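PDB 3OYO: hemopexin fold protein CP4 from Vigna unguiculata, which adopts the four-bladed haemopexin propeller fold in cow pea seeds and binds a calcium ion in its central channel. Local coordinates for the calcium ion site. Numbering follows the deposited sequence.

The calcium ion site. Residues 5-6, 63-64, 78, 118-120, 135, 172-173, 188. With CA (calcium ion), chain B.
With CG anti to the backbone N (chi1 -156°), the Asn5 side chain folds back beside its own carbonyl, so that both oxygens of the residue face the calcium ion. The main-chain O of Asn5 lies 2.5 Å from CA and the amide OD1 2.7 Å from it, so Asn5 chelates the ion. Main-chain carbonyls from the other three blades also bind: O of Asp119 at 2.4 Å from CA, O of Asp63 at 2.5 Å and O of Asp172 at 2.6 Å. The geometry is near trigonal bipyramidal, although water ligands may have escaped detection. The three aspartate carboxylates turn outward from the metal, Asp63 with chi1 61° and Asp172, like Asp119, with the opposite sign (chi1 -74°), each to a backbone N-H of a glycine. OD2 of Asp172 receives N of Gly188 at 2.7 Å through its anti lone pair in a nearly straight bond, whereas N of Gly78 meets OD2 of Asp63 at 2.8 Å and N of Gly135 meets OD2 of Asp119 at 2.8 Å, both from above the carboxylate plane. These bonds tie the residues whose carbonyls hold the ion to the turns that link the second and third strands of their blades, and the nearby carboxylates may add favourable long-range charge. Each carbonyl donor immediately precedes a strand, 6-9, 64-67, 120-123 or 173-176, the innermost of its blade. The calcium ion thus joins all four blades at the central channel of the haemopexin propeller and probably stabilises the fold.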
loop_
_atom_site.group_PDB
_atom_site.type_symbol
_atom_site.label_atom_id
_atom_site.label_comp_id
_atom_site.label_asym_id
_atom_site.label_seq_id
_atom_site.Cartn_x
_atom_site.Cartn_y
_atom_site.Cartn_z
ATOM N N ASN A 5 5.305 -6.631 -0.163
ATOM C CA ASN A 5 4.609 -6.595 1.062
ATOM C C ASN A 5 3.913 -5.258 1.269
ATOM O O ASN A 5 2.958 -5.171 2.032
ATOM C CB ASN A 5 5.566 -6.898 2.222
ATOM C CG ASN A 5 4.829 -7.455 3.441
ATOM O OD1 ASN A 5 3.667 -7.820 3.329
ATOM N ND2 ASN A 5 5.524 -7.597 4.581
ATOM N N ALA A 6 4.386 -4.198 0.621
ATOM C CA ALA A 6 3.721 -2.887 0.796
ATOM C C ALA A 6 4.103 -1.996 -0.348
ATOM O O ALA A 6 5.146 -2.199 -0.966
ATOM C CB ALA A 6 4.131 -2.261 2.143
ATOM N N ASP A 63 4.946 -3.532 6.222
ATOM C CA ASP A 63 4.026 -4.556 5.682
ATOM C C ASP A 63 2.704 -3.933 5.178
ATOM O O ASP A 63 1.783 -4.638 4.850
ATOM C CB ASP A 63 3.725 -5.617 6.764
ATOM C CG ASP A 63 3.048 -5.032 8.000
ATOM O OD1 ASP A 63 2.577 -3.858 7.992
ATOM O OD2 ASP A 63 2.953 -5.764 9.019
ATOM N N CYS A 64 2.613 -2.600 5.147
ATOM C CA CYS A 64 1.405 -1.928 4.677
ATOM C C CYS A 64 1.709 -0.464 4.674
ATOM O O CYS A 64 2.437 -0.000 5.520
ATOM C CB CYS A 64 0.171 -2.236 5.568
ATOM S SG CYS A 64 -1.337 -1.347 5.111
ATOM N N GLY A 78 3.451 -4.837 11.577
ATOM C CA GLY A 78 2.720 -5.514 12.665
ATOM C C GLY A 78 1.605 -4.624 13.199
ATOM O O GLY A 78 0.802 -4.066 12.426
ATOM N N ILE A 118 -2.478 -4.647 9.512
ATOM C CA ILE A 118 -3.229 -4.376 8.295
ATOM C C ILE A 118 -2.466 -4.939 7.107
ATOM O O ILE A 118 -1.287 -4.626 6.923
ATOM C CB ILE A 118 -3.437 -2.840 8.084
ATOM C CG1 ILE A 118 -4.236 -2.324 9.291
ATOM C CG2 ILE A 118 -4.239 -2.618 6.771
ATOM C CD1 ILE A 118 -4.619 -0.848 9.319
ATOM N N ASP A 119 -3.125 -5.802 6.333
ATOM C CA ASP A 119 -2.468 -6.409 5.166
ATOM C C ASP A 119 -1.989 -5.397 4.125
ATOM O O ASP A 119 -0.866 -5.460 3.709
ATOM C CB ASP A 119 -3.404 -7.386 4.488
ATOM C CG ASP A 119 -3.633 -8.622 5.326
ATOM O OD1 ASP A 119 -2.866 -8.852 6.278
ATOM O OD2 ASP A 119 -4.589 -9.333 5.058
ATOM N N SER A 120 -2.871 -4.494 3.676
ATOM C CA SER A 120 -2.476 -3.525 2.653
ATOM C C SER A 120 -3.536 -2.402 2.682
ATOM O O SER A 120 -4.463 -2.440 3.489
ATOM C CB SER A 120 -2.421 -4.183 1.239
ATOM O OG SER A 120 -3.653 -4.851 1.009
ATOM N N GLY A 135 -7.191 -9.673 5.914
ATOM C CA GLY A 135 -7.841 -10.929 5.566
ATOM C C GLY A 135 -8.850 -10.686 4.470
ATOM O O GLY A 135 -8.577 -9.949 3.524
ATOM N N ASP A 172 -2.051 -8.739 -0.391
ATOM C CA ASP A 172 -0.747 -8.501 0.193
ATOM C C ASP A 172 -0.248 -7.077 0.082
ATOM O O ASP A 172 0.450 -6.613 0.957
ATOM C CB ASP A 172 0.308 -9.452 -0.373
ATOM C CG ASP A 172 0.161 -10.847 0.150
ATOM O OD1 ASP A 172 -0.095 -11.029 1.356
ATOM O OD2 ASP A 172 0.325 -11.793 -0.627
ATOM N N ALA A 173 -0.541 -6.389 -1.013
ATOM C CA ALA A 173 -0.098 -5.020 -1.164
ATOM C C ALA A 173 -0.898 -4.393 -2.268
ATOM O O ALA A 173 -1.499 -5.122 -3.080
ATOM C CB ALA A 173 1.429 -4.922 -1.472
ATOM N N GLY A 188 0.557 -12.754 -3.180
ATOM C CA GLY A 188 1.642 -13.737 -3.395
ATOM C C GLY A 188 2.634 -13.289 -4.455
ATOM O O GLY A 188 3.374 -12.321 -4.242
HETATM CA CA CA B . 1.286 -6.546 3.365
#